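Long-range contact in suppressor protein MPT5 (Saccharomyces cerevisiae, PDB 5BYM), which binds sequence motifs in the 3'-UTRs of target mRNAs and regulates them after transcription, repressing HO: residues T175-C180 and N211-N216. Numbering follows the deposited sequence.
Sequences THKHGC and NDQFGN. With nucleotides of chain B.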
loop_
_atom_site.group_PDB
_atom_site.type_symbol
_atom_site.label_atom_id
_atom_site.label_comp_id
_atom_site.label_asym_id
_atom_site.label_seq_id
_atom_site.Cartn_x
_atom_site.Cartn_y
_atom_site.Cartn_z
ATOM N N THR A 175 10.597 -1.801 1.047
ATOM C CA THR A 175 11.552 -1.851 -0.057
ATOM C C THR A 175 11.323 -3.071 -0.947
ATOM O O THR A 175 12.254 -3.558 -1.590
ATOM C CB THR A 175 13.010 -1.867 0.449
ATOM O OG1 THR A 175 13.272 -3.102 1.127
ATOM C CG2 THR A 175 13.258 -0.703 1.396
ATOM N N HIS A 176 10.083 -3.554 -0.983
ATOM C CA HIS A 176 9.740 -4.744 -1.754
ATOM C C HIS A 176 8.518 -4.498 -2.641
ATOM O O HIS A 176 7.581 -3.805 -2.234
ATOM C CB HIS A 176 9.490 -5.924 -0.810
ATOM C CG HIS A 176 9.403 -7.249 -1.499
ATOM N ND1 HIS A 176 8.207 -7.801 -1.908
ATOM C CD2 HIS A 176 10.364 -8.140 -1.843
ATOM C CE1 HIS A 176 8.435 -8.970 -2.477
ATOM N NE2 HIS A 176 9.736 -9.199 -2.450
ATOM N N LYS A 177 8.541 -5.080 -3.842
ATOM C CA LYS A 177 7.507 -4.892 -4.864
ATOM C C LYS A 177 6.081 -4.971 -4.321
ATOM O O LYS A 177 5.342 -3.987 -4.336
ATOM C CB LYS A 177 7.676 -5.947 -5.962
ATOM C CG LYS A 177 9.095 -6.506 -6.084
ATOM C CD LYS A 177 9.924 -5.739 -7.107
ATOM C CE LYS A 177 11.401 -6.109 -7.023
ATOM N NZ LYS A 177 12.216 -5.395 -8.049
ATOM N N HIS A 178 5.712 -6.153 -3.837
ATOM C CA HIS A 178 4.357 -6.418 -3.370
ATOM C C HIS A 178 4.094 -5.812 -1.995
ATOM O O HIS A 178 3.016 -5.272 -1.744
ATOM C CB HIS A 178 4.104 -7.926 -3.330
ATOM C CG HIS A 178 4.382 -8.614 -4.630
ATOM N ND1 HIS A 178 4.965 -9.866 -4.697
ATOM C CD2 HIS A 178 4.153 -8.240 -5.906
ATOM C CE1 HIS A 178 5.086 -10.222 -5.960
ATOM N NE2 HIS A 178 4.599 -9.255 -6.718
ATOM N N GLY A 179 5.074 -5.915 -1.101
ATOM C CA GLY A 179 4.927 -5.401 0.250
ATOM C C GLY A 179 4.658 -3.911 0.314
ATOM O O GLY A 179 3.926 -3.447 1.186
ATOM N N CYS A 180 5.250 -3.162 -0.610
ATOM C CA CYS A 180 5.035 -1.722 -0.677
ATOM C C CYS A 180 3.573 -1.413 -0.979
ATOM O O CYS A 180 3.007 -0.458 -0.444
ATOM C CB CYS A 180 5.943 -1.102 -1.743
ATOM S SG CYS A 180 5.756 0.679 -1.948
ATOM N N ASN A 211 15.179 6.812 -0.418
ATOM C CA ASN A 211 15.661 6.701 -1.792
ATOM C C ASN A 211 15.529 5.288 -2.359
ATOM O O ASN A 211 16.229 4.918 -3.302
ATOM C CB ASN A 211 17.113 7.179 -1.894
ATOM C CG ASN A 211 17.531 7.479 -3.320
ATOM O OD1 ASN A 211 16.762 8.047 -4.098
ATOM N ND2 ASN A 211 18.747 7.083 -3.677
ATOM N N ASP A 212 14.632 4.495 -1.781
ATOM C CA ASP A 212 14.363 3.165 -2.319
ATOM C C ASP A 212 13.302 3.254 -3.412
ATOM O O ASP A 212 12.403 4.095 -3.343
ATOM C CB ASP A 212 13.917 2.208 -1.214
ATOM C CG ASP A 212 13.949 0.759 -1.655
ATOM O OD1 ASP A 212 15.015 0.120 -1.525
ATOM O OD2 ASP A 212 12.910 0.258 -2.134
ATOM N N GLN A 213 13.403 2.385 -4.416
ATOM C CA GLN A 213 12.522 2.454 -5.581
ATOM C C GLN A 213 11.049 2.218 -5.249
ATOM O O GLN A 213 10.175 2.447 -6.085
ATOM C CB GLN A 213 12.981 1.478 -6.670
ATOM C CG GLN A 213 13.065 0.027 -6.227
ATOM C CD GLN A 213 13.378 -0.911 -7.378
ATOM O OE1 GLN A 213 12.843 -0.768 -8.478
ATOM N NE2 GLN A 213 14.252 -1.878 -7.128
ATOM N N PHE A 214 10.784 1.762 -4.029
ATOM C CA PHE A 214 9.419 1.540 -3.573
ATOM C C PHE A 214 9.160 2.292 -2.272
ATOM O O PHE A 214 8.081 2.857 -2.078
ATOM C CB PHE A 214 9.156 0.046 -3.388
ATOM C CG PHE A 214 9.398 -0.769 -4.627
ATOM C CD1 PHE A 214 8.896 -0.363 -5.854
ATOM C CD2 PHE A 214 10.136 -1.936 -4.564
ATOM C CE1 PHE A 214 9.124 -1.111 -6.995
ATOM C CE2 PHE A 214 10.366 -2.686 -5.698
ATOM C CZ PHE A 214 9.859 -2.273 -6.916
ATOM N N GLY A 215 10.156 2.302 -1.389
ATOM C CA GLY A 215 10.045 2.980 -0.108
ATOM C C GLY A 215 9.682 4.449 -0.224
ATOM O O GLY A 215 9.021 5.002 0.657
ATOM N N ASN A 216 10.107 5.083 -1.312
ATOM C CA ASN A 216 9.823 6.499 -1.515
ATOM C C ASN A 216 8.331 6.771 -1.709
ATOM O O ASN A 216 7.843 7.852 -1.374
ATOM C CB ASN A 216 10.643 7.063 -2.680
ATOM C CG ASN A 216 10.187 6.540 -4.027
ATOM O OD1 ASN A 216 9.346 7.148 -4.690
ATOM N ND2 ASN A 216 10.752 5.411 -4.446
ATOM P P U B 3 11.498 7.274 -15.697
ATOM O OP1 U B 3 11.930 5.888 -16.014
ATOM O OP2 U B 3 10.444 7.911 -16.526
ATOM O "O5'" U B 3 11.025 7.314 -14.176
ATOM C "C5'" U B 3 9.921 6.541 -13.735
ATOM C "C4'" U B 3 10.314 5.638 -12.594
ATOM O "O4'" U B 3 10.790 6.429 -11.476
ATOM C "C3'" U B 3 9.200 4.788 -12.005
ATOM O "O3'" U B 3 8.962 3.621 -12.775
ATOM C "C2'" U B 3 9.709 4.497 -10.596
ATOM O "O2'" U B 3 10.644 3.429 -10.612
ATOM C "C1'" U B 3 10.460 5.791 -10.260
ATOM N N1 U B 3 9.646 6.718 -9.443
ATOM C C2 U B 3 9.641 6.521 -8.076
ATOM O O2 U B 3 10.263 5.624 -7.538
ATOM N N3 U B 3 8.875 7.404 -7.359
ATOM C C4 U B 3 8.132 8.449 -7.867
ATOM O O4 U B 3 7.487 9.162 -7.095
ATOM C C5 U B 3 8.193 8.592 -9.292
ATOM C C6 U B 3 8.931 7.746 -10.017
ATOM P P A B 4 7.469 3.224 -13.215
ATOM O OP1 A B 4 7.548 2.640 -14.576
ATOM O OP2 A B 4 6.565 4.373 -12.953
ATOM O "O5'" A B 4 7.081 2.058 -12.204
ATOM C "C5'" A B 4 7.989 0.995 -11.952
ATOM C "C4'" A B 4 7.548 0.161 -10.780
ATOM O "O4'" A B 4 7.524 0.971 -9.577
ATOM C "C3'" A B 4 6.143 -0.408 -10.861
ATOM O "O3'" A B 4 6.057 -1.560 -11.679
ATOM C "C2'" A B 4 5.816 -0.671 -9.398
ATOM O "O2'" A B 4 6.462 -1.855 -8.949
ATOM C "C1'" A B 4 6.485 0.528 -8.725
ATOM N N9 A B 4 5.538 1.638 -8.519
ATOM C C8 A B 4 5.293 2.713 -9.337
ATOM N N7 A B 4 4.380 3.529 -8.867
ATOM C C5 A B 4 3.998 2.954 -7.662
ATOM C C6 A B 4 3.063 3.333 -6.680
ATOM N N6 A B 4 2.306 4.430 -6.754
ATOM N N1 A B 4 2.931 2.531 -5.600
ATOM C C2 A B 4 3.687 1.428 -5.518
ATOM N N3 A B 4 4.597 0.967 -6.374
ATOM C C4 A B 4 4.704 1.786 -7.437
ATOM P P U B 6 -0.254 -5.662 -12.205
ATOM O OP1 U B 6 0.271 -5.100 -13.477
ATOM O OP2 U B 6 -1.718 -5.686 -11.957
ATOM O "O5'" U B 6 0.278 -7.154 -12.058
ATOM C "C5'" U B 6 1.666 -7.451 -12.160
ATOM C "C4'" U B 6 2.079 -8.531 -11.189
ATOM O "O4'" U B 6 2.090 -7.989 -9.837
ATOM C "C3'" U B 6 1.169 -9.759 -11.147
ATOM O "O3'" U B 6 1.965 -10.912 -10.876
ATOM C "C2'" U B 6 0.279 -9.474 -9.943
ATOM O "O2'" U B 6 -0.294 -10.620 -9.351
ATOM C "C1'" U B 6 1.264 -8.781 -9.005
ATOM N N1 U B 6 0.641 -7.911 -7.996
ATOM C C2 U B 6 0.575 -8.390 -6.700
ATOM O O2 U B 6 0.997 -9.488 -6.381
ATOM N N3 U B 6 -0.008 -7.542 -5.790
ATOM C C4 U B 6 -0.518 -6.284 -6.042
ATOM O O4 U B 6 -1.014 -5.636 -5.116
ATOM C C5 U B 6 -0.406 -5.859 -7.406
ATOM C C6 U B 6 0.156 -6.664 -8.315
#
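Asp212 OD2 takes the backbone N-H of Phe214 (N to OD2 3.2 Å), closing an Asx turn, while Thr175 packs against the same carboxylate. The N-H meets OD2 on its anti side, with the donor 29° out of the carboxylate plane. Thr175 crosses the aspartate at about a right angle and brings carbon rather than its hydroxyl: CG2 lies 3.5 Å from Asp212 CG, and OG1 is bonded instead to Ile171 O. The turn leads into helix 215-222 and presents the Phe214 ring to helix 177-189. Gln213 CG sits 3.8 Å above the ring centre on one face. Over the opposite face comes Lys177, making a CH-pi contact in which its CA lies 4.1 Å from the centroid, 26° off the normal. Because the lysine chain bends at chi2 (-93°), its aliphatic part then runs past the rim, CD reaching 3.4 Å from Phe214 CE2 and CE meeting the ring edge. At the root of the phenylalanine, Cys180 SG rests 3.7 Å from Phe214 CB. The ring also touches RNA, with CE1 close to the ribose O2' of A4 of chain B. An alanine in place of Phe214 would probably leave Lys177 without its aromatic partner and open a gap between Lys177 and Cys180, beside the A4 ribose. Two residues further along, Asn216 reads the uracil of U3 of chain B with both ends of its amide: OD1 accepts from U3 N3 (2.7 Å) and ND2 donates to U3 O2. Packing of one repeat on the next, here Pumilio 5 on Pumilio 6, beside a row of bases read by side chains, is characteristic of the RNA-binding face of the PUF domain.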